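Local coordinates for protein phosphoribosylaminoimidazole-succinocarboxamide synthase (Ehrlichia chaffeensis str. Arkansas, PDB 3KRE) that catalyses the ATP-dependent joining of L-aspartate to the carboxylate of 5-amino-1-(5-phosphoribosyl)imidazole-4-carboxylate, making SAICAR in de novo purine biosynthesis, at residues 111-122 with 131-142. Residues are numbered along the deposited sequence; the frame is centred on the assembly and turned at random.
Sequences EVVIRNLAAGNF and GTPFKSPIIEFY. With EDO (1,2-ethanediol), chain L; EDO (1,2-ethanediol), chain F.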
# COMPACT_ATOMS: atom_id res chain seq x y z
N GLU A 111 0.53 -9.14 -4.59
CA GLU A 111 0.64 -7.68 -4.51
C GLU A 111 0.09 -7.18 -5.83
O GLU A 111 0.50 -7.66 -6.88
CB GLU A 111 2.08 -7.27 -4.38
CG GLU A 111 2.68 -7.74 -3.07
CD GLU A 111 4.03 -7.16 -2.84
OE1 GLU A 111 4.97 -7.56 -3.56
OE2 GLU A 111 4.15 -6.34 -1.92
N VAL A 112 -0.86 -6.25 -5.78
CA VAL A 112 -1.40 -5.65 -6.98
C VAL A 112 -0.73 -4.29 -7.12
O VAL A 112 -0.83 -3.45 -6.22
CB VAL A 112 -2.92 -5.48 -6.89
CG1 VAL A 112 -3.46 -5.00 -8.22
CG2 VAL A 112 -3.59 -6.82 -6.44
N VAL A 113 -0.03 -4.08 -8.23
CA VAL A 113 0.63 -2.81 -8.46
C VAL A 113 -0.11 -2.10 -9.56
O VAL A 113 -0.34 -2.70 -10.61
CB VAL A 113 2.13 -2.97 -8.82
CG1 VAL A 113 2.72 -1.62 -9.19
CG2 VAL A 113 2.91 -3.63 -7.65
N ILE A 114 -0.51 -0.87 -9.29
CA ILE A 114 -1.25 -0.03 -10.22
C ILE A 114 -0.35 1.15 -10.59
O ILE A 114 0.14 1.87 -9.72
CB ILE A 114 -2.58 0.50 -9.60
CG1 ILE A 114 -3.48 -0.65 -9.15
CG2 ILE A 114 -3.33 1.29 -10.64
CD1 ILE A 114 -3.17 -1.19 -7.76
N ARG A 115 -0.12 1.33 -11.89
CA ARG A 115 0.82 2.37 -12.38
C ARG A 115 0.11 3.38 -13.27
O ARG A 115 -0.55 3.01 -14.28
CB ARG A 115 1.96 1.72 -13.17
CG ARG A 115 2.66 0.54 -12.47
CD ARG A 115 3.84 0.06 -13.27
NE ARG A 115 4.47 -1.09 -12.62
CZ ARG A 115 5.40 -1.02 -11.67
NH1 ARG A 115 5.84 0.14 -11.23
NH2 ARG A 115 5.90 -2.13 -11.17
N ASN A 116 0.27 4.67 -12.92
CA ASN A 116 -0.20 5.79 -13.71
C ASN A 116 0.89 6.41 -14.57
O ASN A 116 0.63 6.82 -15.69
CB ASN A 116 -0.86 6.83 -12.81
CG ASN A 116 -2.09 6.29 -12.13
OD1 ASN A 116 -2.96 5.74 -12.79
ND2 ASN A 116 -2.17 6.43 -10.82
N LEU A 117 2.08 6.51 -14.02
CA LEU A 117 3.28 6.89 -14.76
C LEU A 117 4.32 5.78 -14.57
O LEU A 117 4.25 5.00 -13.64
CB LEU A 117 3.85 8.20 -14.24
CG LEU A 117 2.93 9.38 -13.91
CD1 LEU A 117 3.85 10.56 -13.41
CD2 LEU A 117 2.07 9.80 -15.08
N ALA A 118 5.29 5.74 -15.48
CA ALA A 118 6.40 4.82 -15.37
C ALA A 118 7.32 5.23 -14.23
O ALA A 118 7.67 6.40 -14.11
CB ALA A 118 7.23 4.83 -16.64
N ALA A 119 7.70 4.27 -13.40
CA ALA A 119 8.67 4.52 -12.34
C ALA A 119 9.31 3.21 -11.92
O ALA A 119 8.92 2.13 -12.38
CB ALA A 119 8.00 5.24 -11.16
N GLY A 120 10.33 3.30 -11.06
CA GLY A 120 10.90 2.11 -10.44
C GLY A 120 11.44 1.09 -11.43
O GLY A 120 12.08 1.44 -12.41
N ASN A 121 11.14 -0.17 -11.16
CA ASN A 121 11.63 -1.28 -11.97
C ASN A 121 10.90 -1.38 -13.32
O ASN A 121 11.43 -1.96 -14.26
CB ASN A 121 11.45 -2.58 -11.19
CG ASN A 121 12.48 -2.73 -10.04
OD1 ASN A 121 13.52 -2.10 -10.05
ND2 ASN A 121 12.16 -3.57 -9.07
N PHE A 122 9.71 -0.80 -13.41
CA PHE A 122 8.99 -0.72 -14.68
C PHE A 122 9.82 0.10 -15.65
O PHE A 122 10.12 -0.34 -16.76
CB PHE A 122 7.59 -0.11 -14.50
CG PHE A 122 6.78 -0.08 -15.76
CD1 PHE A 122 5.82 -1.05 -16.03
CD2 PHE A 122 7.00 0.91 -16.70
CE1 PHE A 122 5.11 -1.03 -17.21
CE2 PHE A 122 6.31 0.93 -17.89
CZ PHE A 122 5.34 -0.04 -18.13
N GLY A 131 8.35 8.88 -15.03
CA GLY A 131 7.37 9.95 -15.23
C GLY A 131 6.63 9.92 -16.56
O GLY A 131 5.72 10.70 -16.77
N THR A 132 6.98 9.00 -17.44
CA THR A 132 6.24 8.83 -18.66
C THR A 132 4.81 8.43 -18.30
O THR A 132 4.62 7.40 -17.64
CB THR A 132 6.85 7.76 -19.56
OG1 THR A 132 8.23 8.09 -19.83
CG2 THR A 132 6.07 7.66 -20.88
N PRO A 133 3.82 9.22 -18.73
CA PRO A 133 2.42 8.90 -18.46
C PRO A 133 1.88 7.81 -19.38
O PRO A 133 2.26 7.71 -20.55
CB PRO A 133 1.71 10.24 -18.73
CG PRO A 133 2.52 10.85 -19.83
CD PRO A 133 3.95 10.45 -19.56
N PHE A 134 1.00 6.99 -18.83
CA PHE A 134 0.34 5.97 -19.60
C PHE A 134 -1.02 6.49 -20.04
O PHE A 134 -1.63 7.34 -19.37
CB PHE A 134 0.17 4.71 -18.78
CG PHE A 134 1.46 4.17 -18.22
CD1 PHE A 134 2.57 3.99 -19.04
CD2 PHE A 134 1.54 3.78 -16.89
CE1 PHE A 134 3.74 3.48 -18.54
CE2 PHE A 134 2.70 3.27 -16.40
CZ PHE A 134 3.81 3.12 -17.22
N LYS A 135 -1.50 5.95 -21.16
CA LYS A 135 -2.80 6.31 -21.66
C LYS A 135 -3.90 5.80 -20.74
O LYS A 135 -4.94 6.45 -20.57
CB LYS A 135 -3.02 5.74 -23.05
CG LYS A 135 -4.24 6.33 -23.73
CD LYS A 135 -4.05 6.40 -25.25
CE LYS A 135 -5.11 7.26 -25.92
NZ LYS A 135 -6.36 6.50 -26.20
N SER A 136 -3.66 4.63 -20.15
CA SER A 136 -4.56 4.10 -19.14
C SER A 136 -3.74 3.38 -18.07
O SER A 136 -2.64 2.92 -18.35
CB SER A 136 -5.59 3.16 -19.77
OG SER A 136 -5.00 2.06 -20.43
N PRO A 137 -4.25 3.31 -16.84
CA PRO A 137 -3.39 2.68 -15.79
C PRO A 137 -3.03 1.23 -16.09
O PRO A 137 -3.84 0.46 -16.67
CB PRO A 137 -4.26 2.72 -14.52
CG PRO A 137 -5.35 3.70 -14.80
CD PRO A 137 -5.51 3.82 -16.31
N ILE A 138 -1.84 0.84 -15.65
CA ILE A 138 -1.33 -0.49 -15.82
C ILE A 138 -1.27 -1.24 -14.49
O ILE A 138 -0.54 -0.86 -13.58
CB ILE A 138 0.08 -0.49 -16.46
CG1 ILE A 138 0.00 0.11 -17.85
CG2 ILE A 138 0.63 -1.94 -16.55
CD1 ILE A 138 1.32 0.38 -18.54
N ILE A 139 -2.00 -2.35 -14.42
CA ILE A 139 -2.00 -3.24 -13.31
C ILE A 139 -1.03 -4.37 -13.59
O ILE A 139 -1.08 -4.98 -14.66
CB ILE A 139 -3.36 -3.83 -13.05
CG1 ILE A 139 -4.28 -2.71 -12.58
CG2 ILE A 139 -3.28 -4.95 -11.98
CD1 ILE A 139 -5.70 -3.13 -12.36
N GLU A 140 -0.18 -4.62 -12.62
CA GLU A 140 0.69 -5.80 -12.62
C GLU A 140 0.53 -6.56 -11.30
O GLU A 140 0.36 -5.95 -10.23
CB GLU A 140 2.13 -5.37 -12.79
CG GLU A 140 2.52 -4.70 -14.14
CD GLU A 140 3.99 -4.32 -14.21
OE1 GLU A 140 4.50 -3.77 -13.21
OE2 GLU A 140 4.64 -4.59 -15.24
N PHE A 141 0.61 -7.89 -11.39
CA PHE A 141 0.47 -8.77 -10.22
C PHE A 141 1.78 -9.41 -9.85
O PHE A 141 2.53 -9.82 -10.73
CB PHE A 141 -0.54 -9.88 -10.53
CG PHE A 141 -1.92 -9.39 -10.78
CD1 PHE A 141 -2.71 -8.97 -9.73
CD2 PHE A 141 -2.45 -9.34 -12.08
CE1 PHE A 141 -4.01 -8.54 -9.94
CE2 PHE A 141 -3.75 -8.87 -12.30
CZ PHE A 141 -4.53 -8.48 -11.23
N TYR A 142 2.05 -9.51 -8.53
CA TYR A 142 3.26 -10.18 -8.05
C TYR A 142 2.89 -11.17 -6.97
O TYR A 142 2.00 -10.93 -6.18
CB TYR A 142 4.27 -9.18 -7.52
CG TYR A 142 4.71 -8.19 -8.55
CD1 TYR A 142 5.90 -8.37 -9.23
CD2 TYR A 142 3.91 -7.09 -8.88
CE1 TYR A 142 6.30 -7.49 -10.19
CE2 TYR A 142 4.30 -6.20 -9.84
CZ TYR A 142 5.52 -6.40 -10.49
OH TYR A 142 5.93 -5.52 -11.47
C1 EDO L . -6.92 -0.49 -18.40
O1 EDO L . -6.52 0.75 -17.78
C2 EDO L . -5.96 -0.81 -19.56
O2 EDO L . -4.58 -0.55 -19.19
C1 EDO F . 6.54 -6.59 -5.84
O1 EDO F . 7.08 -6.23 -4.56
C2 EDO F . 6.33 -5.33 -6.63
O2 EDO F . 7.63 -4.79 -6.86
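The guanidinium of R115 meets E140 OE1 and Y142 OH at its edge, with V113 CG1 over the centre of one face and F122 CB toward the rim of the other. It sits on an antiparallel beta ribbon, strands 111-115 and 137-142 at 161°, within the large antiparallel sheet of the SAICAR synthetase fold; strand 192-204 flanks 111-115 on its other side. The F134 ring has I138 CD1 centred on one face, 3.6 Å above the plane, while T132 O lies off-centre over the opposite one. F134 and F122 form an offset edge-to-face pair, the edge of F134 toward the face of F122, planes 65° apart and F134 CZ 3.4 Å from F122 CE2; F122 reaches back over the ribbon with CG anti to its backbone N (chi1 -177°). Y142 carries a 1,2-ethanediol, probably from the crystallisation liquor, on one face and has E111 O at its edge.

Paired main-chain bonds join E111 to Y142, V113 to E140 and R115 to I138. Both chains turn a corner at the R115-I138 end, at N116 and at K135-S136, and pairing resumes beyond: F134 N bonds to N116 O, A118 N to T132 O, and G131 N to A118 O. On the face opposite R115, E140 and Y142, V112 CG1 packs against I139 CG2 at 3.8 Å, and V112 CG2 against F141 CE1.

E140 OE2 forms a salt bridge with R125 of helix 120-126, tying that helix to the ribbon. E140 OE1 takes three donors: R115 grips it side-on in a salt bridge, NE at 2.7 Å from above the carboxylate plane and NH2 at 3.0 Å nearly end-on to the C-O bond, and Y142 OH adds a third at 2.9 Å.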